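Local coordinates for protein double Glycine Motif Protease domain from AMS/PCAT Transporter (Lachnospiraceae bacterium C6A11, PDB 6MPZ) that is the C39 protease domain of an AMS/PCAT transporter and probably cleaves leader peptides from lantibiotic precursors after a double-glycine motif, at residues V103-K106 against Y112-I115; E83-K86 against P92-I95. All coordinates share one frame; numbering follows the deposited sequence.

Interaction 1: V103-K106 against Y112-I115; sequences VVLK and YAYI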
loop_
_atom_site.group_PDB
_atom_site.type_symbol
_atom_site.label_atom_id
_atom_site.label_comp_id
_atom_site.label_asym_id
_atom_site.label_seq_id
_atom_site.Cartn_x
_atom_site.Cartn_y
_atom_site.Cartn_z
ATOM N N VAL A 103 -2.553 4.599 1.710
ATOM C CA VAL A 103 -3.782 3.951 1.337
ATOM C C VAL A 103 -3.462 2.721 0.485
ATOM O O VAL A 103 -2.337 2.577 -0.016
ATOM C CB VAL A 103 -4.716 4.906 0.623
ATOM C CG1 VAL A 103 -5.001 6.129 1.495
ATOM C CG2 VAL A 103 -4.161 5.312 -0.760
ATOM N N VAL A 104 -4.457 1.833 0.332
ATOM C CA VAL A 104 -4.313 0.644 -0.526
ATOM C C VAL A 104 -4.974 0.865 -1.877
ATOM O O VAL A 104 -6.173 1.128 -1.914
ATOM C CB VAL A 104 -4.937 -0.603 0.093
ATOM C CG1 VAL A 104 -4.756 -1.806 -0.862
ATOM C CG2 VAL A 104 -4.271 -0.884 1.415
ATOM N N LEU A 105 -4.191 0.748 -2.957
ATOM C CA LEU A 105 -4.713 0.901 -4.326
ATOM C C LEU A 105 -5.120 -0.469 -4.881
ATOM O O LEU A 105 -4.259 -1.413 -4.981
ATOM C CB LEU A 105 -3.697 1.576 -5.250
ATOM C CG LEU A 105 -4.049 1.840 -6.737
ATOM C CD1 LEU A 105 -5.344 2.617 -6.880
ATOM C CD2 LEU A 105 -2.962 2.612 -7.457
ATOM N N LYS A 106 -6.414 -0.576 -5.212
ATOM C CA LYS A 106 -6.999 -1.798 -5.724
ATOM C C LYS A 106 -6.988 -1.868 -7.244
ATOM O O LYS A 106 -6.963 -2.973 -7.789
ATOM C CB LYS A 106 -8.424 -1.960 -5.236
ATOM C CG LYS A 106 -8.537 -2.082 -3.718
ATOM C CD LYS A 106 -9.974 -2.265 -3.295
ATOM C CE LYS A 106 -10.700 -0.947 -3.420
ATOM N NZ LYS A 106 -12.095 -1.041 -3.014
ATOM N N TYR A 112 -11.734 6.758 -12.685
ATOM C CA TYR A 112 -11.753 6.508 -11.215
ATOM C C TYR A 112 -10.645 5.536 -10.768
ATOM O O TYR A 112 -10.373 4.513 -11.436
ATOM C CB TYR A 112 -13.143 6.013 -10.737
ATOM C CG TYR A 112 -14.191 7.081 -10.852
ATOM C CD1 TYR A 112 -14.238 8.103 -9.940
ATOM C CD2 TYR A 112 -15.108 7.103 -11.916
ATOM C CE1 TYR A 112 -15.177 9.120 -10.044
ATOM C CE2 TYR A 112 -15.998 8.147 -12.061
ATOM C CZ TYR A 112 -16.042 9.146 -11.114
ATOM O OH TYR A 112 -16.927 10.189 -11.188
ATOM N N ALA A 113 -10.030 5.883 -9.640
ATOM C CA ALA A 113 -9.128 4.999 -8.897
ATOM C C ALA A 113 -9.894 4.413 -7.709
ATOM O O ALA A 113 -10.675 5.117 -7.048
ATOM C CB ALA A 113 -7.927 5.785 -8.386
ATOM N N TYR A 114 -9.664 3.132 -7.452
ATOM C CA TYR A 114 -10.357 2.399 -6.385
ATOM C C TYR A 114 -9.377 2.040 -5.245
ATOM O O TYR A 114 -8.433 1.224 -5.403
ATOM C CB TYR A 114 -11.050 1.161 -6.959
ATOM C CG TYR A 114 -12.223 1.526 -7.829
ATOM C CD1 TYR A 114 -12.028 1.925 -9.155
ATOM C CD2 TYR A 114 -13.529 1.535 -7.319
ATOM C CE1 TYR A 114 -13.114 2.288 -9.965
ATOM C CE2 TYR A 114 -14.613 1.896 -8.122
ATOM C CZ TYR A 114 -14.401 2.278 -9.436
ATOM O OH TYR A 114 -15.472 2.635 -10.195
ATOM N N ILE A 115 -9.671 2.619 -4.092
ATOM C CA ILE A 115 -8.787 2.670 -2.946
ATOM C C ILE A 115 -9.524 2.187 -1.682
ATOM O O ILE A 115 -10.736 2.377 -1.547
ATOM C CB ILE A 115 -8.277 4.123 -2.838
ATOM C CG1 ILE A 115 -7.187 4.350 -3.900
ATOM C CG2 ILE A 115 -7.796 4.486 -1.457
ATOM C CD1 ILE A 115 -6.866 5.780 -4.154
HETATM O O HOH W 1 -12.976 1.703 -3.821
#
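The beta hairpin of strands 101-109 and 112-117 in the C39 peptidase sheet is joined here, with Leu105 and Ile115 forming an antiparallel, non-hydrogen-bonded pair whose CA atoms lie 4.7 Å apart. The same two strands carry His101 and Asp117, consistent with the histidine and aspartate of a Cys-His-Asp triad with Cys27; Val103 touches this group. One place along, Lys106 N donates to Tyr114 O at 2.7 Å with an N-H...O angle of 155°. Toward the other end of the contact, Val104 O receives a CA-H...O contact from Ile115 CA at 3.2 Å.

On the face of Leu105 and Ile115 the branches divide the apolar work. Ile115 turns CG2 to Val103 CB at 3.7 Å, while its CG1 meets Leu105 CD1 at 3.9 Å. Beta-branched valine and isoleucine suit extended strands, and Phe130 of helix 127-133 covers Leu105, Ala113 and Ile115.

Lys106 behaves differently. A bend at chi3 (-75°) turns its chain across the partner strand, with CE 3.7 Å from Tyr114 C. Its ammonium hydrogen-bonds Asn116 OD1 and donates a hydrogen bond to a water 3.0 Å from NZ, which in turn donates to Ile115 O. The hairpin is thus tied by apolar packing on one side and, on the other, by a lysine whose aliphatic stem packs while water and Asn116 hold its charged end.

Interaction 2: E83-K86 against P92-I95; sequences EKLK and PCII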
loop_
_atom_site.group_PDB
_atom_site.type_symbol
_atom_site.label_atom_id
_atom_site.label_comp_id
_atom_site.label_asym_id
_atom_site.label_seq_id
_atom_site.Cartn_x
_atom_site.Cartn_y
_atom_site.Cartn_z
ATOM N N GLU A 83 0.897 8.119 -14.657
ATOM C CA GLU A 83 0.648 7.400 -15.890
ATOM C C GLU A 83 1.340 6.015 -15.915
ATOM O O GLU A 83 0.841 5.053 -16.517
ATOM C CB GLU A 83 1.050 8.248 -17.129
ATOM C CG GLU A 83 2.543 8.259 -17.513
ATOM C CD GLU A 83 2.848 8.828 -18.930
ATOM O OE1 GLU A 83 3.732 9.675 -18.935
ATOM O OE2 GLU A 83 2.248 8.457 -20.024
ATOM N N LYS A 84 2.503 5.920 -15.308
ATOM C CA LYS A 84 3.238 4.626 -15.298
ATOM C C LYS A 84 2.697 3.700 -14.194
ATOM O O LYS A 84 2.845 2.475 -14.274
ATOM C CB LYS A 84 4.749 4.839 -15.125
ATOM C CG LYS A 84 5.540 3.558 -15.271
ATOM C CD LYS A 84 6.986 3.835 -15.712
ATOM C CE LYS A 84 7.977 2.837 -15.159
ATOM N NZ LYS A 84 9.274 3.072 -15.852
ATOM N N LEU A 85 2.088 4.266 -13.158
ATOM C CA LEU A 85 1.448 3.434 -12.151
ATOM C C LEU A 85 0.267 2.692 -12.826
ATOM O O LEU A 85 0.154 1.458 -12.729
ATOM C CB LEU A 85 0.982 4.265 -10.962
ATOM C CG LEU A 85 0.192 3.509 -9.887
ATOM C CD1 LEU A 85 0.900 2.278 -9.360
ATOM C CD2 LEU A 85 -0.081 4.438 -8.766
ATOM N N LYS A 86 -0.556 3.469 -13.542
ATOM C CA LYS A 86 -1.708 2.977 -14.349
ATOM C C LYS A 86 -1.332 1.916 -15.371
ATOM O O LYS A 86 -2.053 0.965 -15.587
ATOM C CB LYS A 86 -2.361 4.115 -15.048
ATOM C CG LYS A 86 -2.970 5.119 -14.083
ATOM C CD LYS A 86 -3.357 6.411 -14.768
ATOM C CE LYS A 86 -3.694 7.415 -13.725
ATOM N NZ LYS A 86 -4.042 8.744 -14.253
ATOM N N PRO A 92 -3.289 -5.762 -5.182
ATOM C CA PRO A 92 -3.209 -4.458 -4.492
ATOM C C PRO A 92 -1.745 -4.012 -4.307
ATOM O O PRO A 92 -0.813 -4.838 -4.363
ATOM C CB PRO A 92 -3.836 -4.775 -3.132
ATOM C CG PRO A 92 -3.382 -6.182 -2.881
ATOM C CD PRO A 92 -3.465 -6.861 -4.219
ATOM N N CYS A 93 -1.567 -2.734 -4.111
ATOM C CA CYS A 93 -0.260 -2.131 -3.796
ATOM C C CYS A 93 -0.546 -1.021 -2.782
ATOM O O CYS A 93 -1.715 -0.560 -2.653
ATOM C CB CYS A 93 0.443 -1.537 -5.055
ATOM S SG CYS A 93 -0.493 -0.238 -5.947
ATOM N N ILE A 94 0.491 -0.571 -2.090
ATOM C CA ILE A 94 0.338 0.506 -1.117
ATOM C C ILE A 94 0.953 1.751 -1.729
ATOM O O ILE A 94 2.050 1.677 -2.302
ATOM C CB ILE A 94 1.022 0.158 0.257
ATOM C CG1 ILE A 94 0.319 -1.051 0.930
ATOM C CG2 ILE A 94 0.944 1.352 1.189
ATOM C CD1 ILE A 94 0.971 -1.607 2.184
ATOM N N ILE A 95 0.257 2.893 -1.593
ATOM C CA ILE A 95 0.726 4.119 -2.155
ATOM C C ILE A 95 0.704 5.221 -1.098
ATOM O O ILE A 95 -0.183 5.246 -0.228
ATOM C CB ILE A 95 -0.041 4.560 -3.435
ATOM C CG1 ILE A 95 -1.527 4.858 -3.163
ATOM C CG2 ILE A 95 0.107 3.522 -4.503
ATOM C CD1 ILE A 95 -2.298 5.531 -4.300
#
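Leu85, on helix 82-88, points its CB at strand 93-97 and reaches Cys93 and Ile95 with its two methyl tips. Leu85 CB is still 6.6 Å from Ile95 CG2, too far to touch. With CG trans to the backbone N (chi1 175°), the chain continues toward the strand, and CG hands the contact on to its two branches. Leu85 CD1 goes to the thiol, 4.5 Å from Cys93 SG; Leu85 CD2 goes to the isoleucine, 4.4 Å from Ile95 CG2. The two targets are themselves neighbours, with Cys93 SG and Ile95 CG2 4.1 Å apart, because alternate residues of a strand present their side chains on the same face.

Each residue type fits its task. A leucine can reach from a helix to a sheet with a forked end, cysteine offers a small, weakly polar tip, and isoleucine presents a methyl close to its backbone. Phe130 of helix 127-133 packs against both Leu85 and Ile95, while Cys138 of strand 137-142 meets both Leu85 and Cys93.

At such separations the contact is loose dispersion packing without directional bonds, consistent with a helix held against the sheet here by shared apolar burial rather than by any one close contact.

How the interactions relate
Interaction 2 closes before interaction 1 opens along the chain, and their centres lie about 9 Å apart. Both reach the same six-stranded antiparallel sheet, in which strands 93-97, 101-109 and 112-117 are consecutive in sequence and adjacent in space. The middle strand joins the two contacts: Leu105 N probably hydrogen-bonds Cys93 O (2.8 Å), as Ile95 N does Val103 O (3.1 Å). On the face of Leu105, its CD2 packs on Leu85 CD2 at 3.7 Å. Together they form a continuous apolar layer toward helices 82-88 and 127-133, while helix 27-38 packs against Val104 and Ile94. The shared strand 101-109 begins with His101, the likely triad histidine.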